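Local coordinates for Phikz039 (Pseudomonas phage phikz, PDB 3ZBP), which belongs to the tubulin-like proteins of phages (PhuZ), relatives of the cytoskeletal tubulins that assemble into filaments, at residues P249-S254 against D272-H277; S241-Y246 against T260-Y265. One frame throughout, in Å; residues are numbered along the deposited sequence.

Contact 1 (P249-S254 against D272-H277); sequences PDRDVS and DFDQMH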
loop_
_atom_site.group_PDB
_atom_site.type_symbol
_atom_site.label_atom_id
_atom_site.label_comp_id
_atom_site.label_asym_id
_atom_site.label_seq_id
_atom_site.Cartn_x
_atom_site.Cartn_y
_atom_site.Cartn_z
ATOM N N PRO A 249 -5.941 -17.821 -21.700
ATOM C CA PRO A 249 -7.397 -17.771 -21.564
ATOM C C PRO A 249 -8.092 -18.926 -22.279
ATOM O O PRO A 249 -9.161 -19.341 -21.809
ATOM C CB PRO A 249 -7.771 -16.431 -22.205
ATOM C CG PRO A 249 -6.627 -16.105 -23.113
ATOM C CD PRO A 249 -5.413 -16.652 -22.425
ATOM N N ASP A 250 -7.508 -19.434 -23.369
ATOM C CA ASP A 250 -8.093 -20.575 -24.080
ATOM C C ASP A 250 -8.355 -21.713 -23.092
ATOM O O ASP A 250 -9.374 -22.390 -23.169
ATOM C CB ASP A 250 -7.167 -21.078 -25.205
ATOM C CG ASP A 250 -7.161 -20.179 -26.437
ATOM O OD1 ASP A 250 -7.622 -19.017 -26.390
ATOM O OD2 ASP A 250 -6.662 -20.641 -27.478
ATOM N N ARG A 251 -7.435 -21.899 -22.151
ATOM C CA ARG A 251 -7.532 -22.954 -21.143
ATOM C C ARG A 251 -8.336 -22.479 -19.926
ATOM O O ARG A 251 -9.169 -23.226 -19.383
ATOM C CB ARG A 251 -6.117 -23.367 -20.688
ATOM C CG ARG A 251 -6.016 -24.655 -19.831
ATOM C CD ARG A 251 -5.095 -24.499 -18.590
ATOM N NE ARG A 251 -3.745 -24.017 -18.904
ATOM C CZ ARG A 251 -3.014 -23.230 -18.110
ATOM N NH1 ARG A 251 -3.487 -22.815 -16.942
ATOM N NH2 ARG A 251 -1.802 -22.843 -18.490
ATOM N N ASP A 252 -8.103 -21.228 -19.515
ATOM C CA ASP A 252 -8.519 -20.764 -18.185
ATOM C C ASP A 252 -9.716 -19.807 -18.083
ATOM O O ASP A 252 -10.228 -19.592 -16.989
ATOM C CB ASP A 252 -7.327 -20.117 -17.470
ATOM C CG ASP A 252 -6.181 -21.086 -17.234
ATOM O OD1 ASP A 252 -6.440 -22.279 -16.965
ATOM O OD2 ASP A 252 -5.014 -20.644 -17.314
ATOM N N VAL A 253 -10.158 -19.220 -19.193
ATOM C CA VAL A 253 -11.199 -18.185 -19.115
ATOM C C VAL A 253 -12.521 -18.550 -19.803
ATOM O O VAL A 253 -12.565 -18.712 -21.023
ATOM C CB VAL A 253 -10.697 -16.863 -19.692
ATOM C CG1 VAL A 253 -11.830 -15.841 -19.750
ATOM C CG2 VAL A 253 -9.540 -16.337 -18.852
ATOM N N SER A 254 -13.590 -18.670 -19.008
ATOM C CA SER A 254 -14.935 -18.919 -19.526
ATOM C C SER A 254 -15.676 -17.595 -19.641
ATOM O O SER A 254 -15.183 -16.570 -19.166
ATOM C CB SER A 254 -15.716 -19.805 -18.565
ATOM O OG SER A 254 -15.964 -19.091 -17.365
ATOM N N ASP A 272 5.719 -14.155 -18.406
ATOM C CA ASP A 272 6.147 -15.512 -18.080
ATOM C C ASP A 272 5.249 -16.232 -17.073
ATOM O O ASP A 272 5.333 -17.454 -16.927
ATOM C CB ASP A 272 7.600 -15.499 -17.594
ATOM C CG ASP A 272 8.513 -14.700 -18.517
ATOM O OD1 ASP A 272 8.192 -14.586 -19.723
ATOM O OD2 ASP A 272 9.541 -14.173 -18.035
ATOM N N PHE A 273 4.382 -15.484 -16.394
ATOM C CA PHE A 273 3.476 -16.075 -15.404
ATOM C C PHE A 273 2.303 -16.790 -16.060
ATOM O O PHE A 273 1.985 -16.536 -17.221
ATOM C CB PHE A 273 2.967 -15.015 -14.409
ATOM C CG PHE A 273 2.150 -13.893 -15.044
ATOM C CD1 PHE A 273 0.776 -14.019 -15.215
ATOM C CD2 PHE A 273 2.755 -12.705 -15.425
ATOM C CE1 PHE A 273 0.028 -12.992 -15.790
ATOM C CE2 PHE A 273 2.020 -11.674 -15.993
ATOM C CZ PHE A 273 0.652 -11.816 -16.173
ATOM N N ASP A 274 1.671 -17.686 -15.308
ATOM C CA ASP A 274 0.446 -18.351 -15.737
ATOM C C ASP A 274 -0.759 -17.432 -15.529
ATOM O O ASP A 274 -1.440 -17.064 -16.494
ATOM C CB ASP A 274 0.267 -19.658 -14.956
ATOM C CG ASP A 274 -1.018 -20.395 -15.314
ATOM O OD1 ASP A 274 -1.722 -19.972 -16.252
ATOM O OD2 ASP A 274 -1.333 -21.402 -14.643
ATOM N N GLN A 275 -1.032 -17.072 -14.274
ATOM C CA GLN A 275 -2.146 -16.181 -13.975
ATOM C C GLN A 275 -1.908 -15.395 -12.683
ATOM O O GLN A 275 -1.208 -15.871 -11.783
ATOM C CB GLN A 275 -3.471 -16.959 -13.936
ATOM C CG GLN A 275 -3.507 -18.149 -13.000
ATOM C CD GLN A 275 -4.802 -18.957 -13.114
ATOM O OE1 GLN A 275 -5.688 -18.868 -12.257
ATOM N NE2 GLN A 275 -4.900 -19.771 -14.156
ATOM N N MET A 276 -2.457 -14.182 -12.614
ATOM C CA MET A 276 -2.360 -13.355 -11.415
ATOM C C MET A 276 -3.736 -12.865 -11.008
ATOM O O MET A 276 -4.503 -12.387 -11.844
ATOM C CB MET A 276 -1.431 -12.161 -11.643
ATOM C CG MET A 276 0.040 -12.523 -11.625
ATOM S SD MET A 276 1.133 -11.085 -11.536
ATOM C CE MET A 276 0.556 -10.097 -12.916
ATOM N N HIS A 277 -4.044 -12.982 -9.720
ATOM C CA HIS A 277 -5.352 -12.600 -9.212
ATOM C C HIS A 277 -5.235 -11.531 -8.143
ATOM O O HIS A 277 -4.446 -11.656 -7.204
ATOM C CB HIS A 277 -6.074 -13.823 -8.655
ATOM C CG HIS A 277 -6.235 -14.918 -9.661
ATOM N ND1 HIS A 277 -7.171 -14.860 -10.672
ATOM C CD2 HIS A 277 -5.562 -16.076 -9.834
ATOM C CE1 HIS A 277 -7.075 -15.946 -11.418
ATOM N NE2 HIS A 277 -6.114 -16.707 -10.929
HETATM O O HOH W 1 -3.704 -18.362 -17.809
#

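Contact 2 (S241-Y246 against T260-Y265); sequences SIASLY and TRTTGY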
loop_
_atom_site.group_PDB
_atom_site.type_symbol
_atom_site.label_atom_id
_atom_site.label_comp_id
_atom_site.label_asym_id
_atom_site.label_seq_id
_atom_site.Cartn_x
_atom_site.Cartn_y
_atom_site.Cartn_z
ATOM N N SER A 241 -14.423 -7.673 -5.075
ATOM C CA SER A 241 -14.050 -7.221 -6.409
ATOM C C SER A 241 -12.742 -7.897 -6.800
ATOM O O SER A 241 -11.755 -7.828 -6.063
ATOM C CB SER A 241 -13.884 -5.701 -6.406
ATOM O OG SER A 241 -13.637 -5.192 -7.702
ATOM N N ILE A 242 -12.737 -8.573 -7.942
ATOM C CA ILE A 242 -11.568 -9.329 -8.354
ATOM C C ILE A 242 -11.108 -8.908 -9.740
ATOM O O ILE A 242 -11.923 -8.793 -10.661
ATOM C CB ILE A 242 -11.866 -10.837 -8.371
ATOM C CG1 ILE A 242 -12.273 -11.319 -6.980
ATOM C CG2 ILE A 242 -10.662 -11.622 -8.846
ATOM C CD1 ILE A 242 -12.636 -12.792 -6.934
ATOM N N ALA A 243 -9.803 -8.682 -9.888
ATOM C CA ALA A 243 -9.209 -8.512 -11.213
ATOM C C ALA A 243 -8.252 -9.663 -11.479
ATOM O O ALA A 243 -7.433 -9.992 -10.624
ATOM C CB ALA A 243 -8.474 -7.183 -11.309
ATOM N N SER A 244 -8.338 -10.266 -12.664
ATOM C CA SER A 244 -7.473 -11.396 -12.996
ATOM C C SER A 244 -6.835 -11.285 -14.385
ATOM O O SER A 244 -7.491 -10.915 -15.363
ATOM C CB SER A 244 -8.256 -12.705 -12.878
ATOM O OG SER A 244 -8.662 -12.926 -11.538
ATOM N N LEU A 245 -5.553 -11.618 -14.449
ATOM C CA LEU A 245 -4.760 -11.533 -15.665
ATOM C C LEU A 245 -4.291 -12.950 -16.053
ATOM O O LEU A 245 -3.658 -13.640 -15.250
ATOM C CB LEU A 245 -3.558 -10.623 -15.386
ATOM C CG LEU A 245 -2.938 -9.781 -16.490
ATOM C CD1 LEU A 245 -4.017 -9.030 -17.265
ATOM C CD2 LEU A 245 -1.910 -8.793 -15.893
ATOM N N TYR A 246 -4.613 -13.392 -17.267
ATOM C CA TYR A 246 -4.295 -14.759 -17.692
ATOM C C TYR A 246 -3.447 -14.743 -18.968
ATOM O O TYR A 246 -3.749 -13.979 -19.896
ATOM C CB TYR A 246 -5.574 -15.538 -18.019
ATOM C CG TYR A 246 -6.623 -15.626 -16.926
ATOM C CD1 TYR A 246 -7.519 -14.590 -16.715
ATOM C CD2 TYR A 246 -6.737 -16.763 -16.134
ATOM C CE1 TYR A 246 -8.502 -14.674 -15.731
ATOM C CE2 TYR A 246 -7.709 -16.856 -15.137
ATOM C CZ TYR A 246 -8.585 -15.807 -14.943
ATOM O OH TYR A 246 -9.553 -15.886 -13.957
ATOM N N THR A 260 -18.136 -11.956 -14.441
ATOM C CA THR A 260 -18.229 -11.843 -12.985
ATOM C C THR A 260 -16.936 -11.342 -12.355
ATOM O O THR A 260 -16.828 -11.233 -11.130
ATOM C CB THR A 260 -18.648 -13.174 -12.346
ATOM O OG1 THR A 260 -17.695 -14.192 -12.686
ATOM C CG2 THR A 260 -20.032 -13.596 -12.838
ATOM N N ARG A 261 -15.981 -10.986 -13.205
ATOM C CA ARG A 261 -14.628 -10.676 -12.772
ATOM C C ARG A 261 -13.986 -9.707 -13.770
ATOM O O ARG A 261 -14.265 -9.769 -14.965
ATOM C CB ARG A 261 -13.863 -11.996 -12.762
ATOM C CG ARG A 261 -12.487 -11.979 -12.210
ATOM C CD ARG A 261 -11.899 -13.384 -12.341
ATOM N NE ARG A 261 -12.547 -14.341 -11.444
ATOM C CZ ARG A 261 -11.887 -15.165 -10.631
ATOM N NH1 ARG A 261 -10.562 -15.154 -10.594
ATOM N NH2 ARG A 261 -12.553 -16.001 -9.856
ATOM N N THR A 262 -13.141 -8.801 -13.289
ATOM C CA THR A 262 -12.400 -7.915 -14.181
ATOM C C THR A 262 -11.263 -8.714 -14.807
ATOM O O THR A 262 -10.241 -8.981 -14.166
ATOM C CB THR A 262 -11.853 -6.699 -13.423
ATOM O OG1 THR A 262 -12.961 -5.930 -12.929
ATOM C CG2 THR A 262 -11.011 -5.823 -14.342
ATOM N N THR A 263 -11.459 -9.113 -16.063
ATOM C CA THR A 263 -10.566 -10.060 -16.716
ATOM C C THR A 263 -9.703 -9.354 -17.751
ATOM O O THR A 263 -10.190 -8.479 -18.476
ATOM C CB THR A 263 -11.379 -11.198 -17.417
ATOM O OG1 THR A 263 -12.104 -11.950 -16.436
ATOM C CG2 THR A 263 -10.462 -12.147 -18.143
ATOM N N GLY A 264 -8.426 -9.727 -17.805
ATOM C CA GLY A 264 -7.518 -9.234 -18.824
ATOM C C GLY A 264 -6.689 -10.380 -19.368
ATOM O O GLY A 264 -6.490 -11.392 -18.688
ATOM N N TYR A 265 -6.216 -10.235 -20.600
ATOM C CA TYR A 265 -5.363 -11.244 -21.209
ATOM C C TYR A 265 -3.936 -10.709 -21.372
ATOM O O TYR A 265 -3.705 -9.749 -22.107
ATOM C CB TYR A 265 -5.943 -11.652 -22.569
ATOM C CG TYR A 265 -7.428 -11.971 -22.508
ATOM C CD1 TYR A 265 -7.931 -12.827 -21.539
ATOM C CD2 TYR A 265 -8.331 -11.385 -23.397
ATOM C CE1 TYR A 265 -9.292 -13.113 -21.462
ATOM C CE2 TYR A 265 -9.696 -11.667 -23.328
ATOM C CZ TYR A 265 -10.164 -12.533 -22.359
ATOM O OH TYR A 265 -11.505 -12.826 -22.273
HETATM O O HOH W 2 -14.660 -6.758 -10.889
#

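Contact 1 (P249-S254 against D272-H277)
Asp-252, at the end of the short helix 249-252, turns its side chain to the amide nitrogen of Gln-275, which is the nearest atom across the contact from CB onward. Its CB already lies 4.1 Å from Gln-275 NE2. Beyond it CG stands beside the backbone N (chi1 -62°), which places OD2 near Asp-274 OD1 and 3.3 Å from Gln-275 NE2; the carboxylate and amide planes are turned 70° apart. That oxygen is the focus of the contact. Arg-251 NH1 forms a salt bridge with Asp-252 OD2 at 2.7 Å, and a water bridges the same OD2, at 2.7 Å, and the backbone Asp-274 O. Asp-274 OD1 sits only 3.5 Å from Asp-252 OD2, a pairing of like charges that Arg-251 NH1 would offset, since it also bonds weakly to both carboxylate oxygens of Asp-274, OD1 at 3.4 Å. Asp-274 OD1 lies at the guanidinium edge, with the two planes 67° apart. Behind this network, Gln-275 OE1 accepts a 2.6 Å bond from His-277 NE2, in the plane of the imidazole, which probably holds the amide in this rotation. This salt-bridge network joins the helix following strand 239-246 to the start of strand 275-282 in the tubulin-like C-terminal domain.

Contact 2 (S241-Y246 against T260-Y265)
Ser-244 OG is gripped by two groups: Arg-261 NH1 donates to it over 3.1 Å, and His-277 ND1, on the adjoining strand 275-282, is its other hydrogen-bond partner. The serine oxygen lies at the guanidinium edge, 15° out of plane. Arg-261 reaches it by running straight out through CG and CD and then bending at chi3 (-69°), which brings NH1 to the serine. Ile-242 CG2 comes over one face of the guanidinium and packs against Arg-261 CG at 3.8 Å. Tyr-246 OH approaches Arg-261 NH1 to 3.6 Å, the two side chains crossing at about a right angle, with ring and guanidinium planes 42° apart.

Beneath these side chains the backbones pair in parallel. Thr-262 and Gly-264 each use both N and O: Thr-262 N binds Ile-242 O, Ser-244 N binds Thr-262 O at 2.7 Å, Gly-264 N binds Ser-244 O, and Tyr-246 N binds Gly-264 O at 3.1 Å.

The two faces differ. Leu-245 CD1 folds over Gly-264, 3.7 Å from its C, while Ala-243 and Thr-262 lie against Trp-208 of helix 202-209. On the other face, Tyr-246 CE1 meets Thr-263 CG2 at 4.0 Å, and both residues touch Thr-257 of helix 255-260. With helices 249-252 and 255-260 in the connection, the parallel pair forms a beta-alpha-beta crossover at the outer end of the sheet.

From the N-terminal side, the chain runs through strand 239-246, helix 249-252, helix 255-260 and strand 262-265 before entering strand 275-282. Contact 2 closes the first loop, returning 260-265 alongside 241-246; contact 1 closes the second, bringing 272-277 back to 249-254. Because their segments alternate, the two loops cross. Strand 239-246 lies between strands 262-265 and 275-282 in the sheet, so the contacts meet on it: Met-276 O approaches Leu-245 N to 2.9 Å, and Val-253 CG2 packs against Tyr-246 CD1 at 3.4 Å. Together they tie the helical connection to the last three strands at one edge of the mixed sheet.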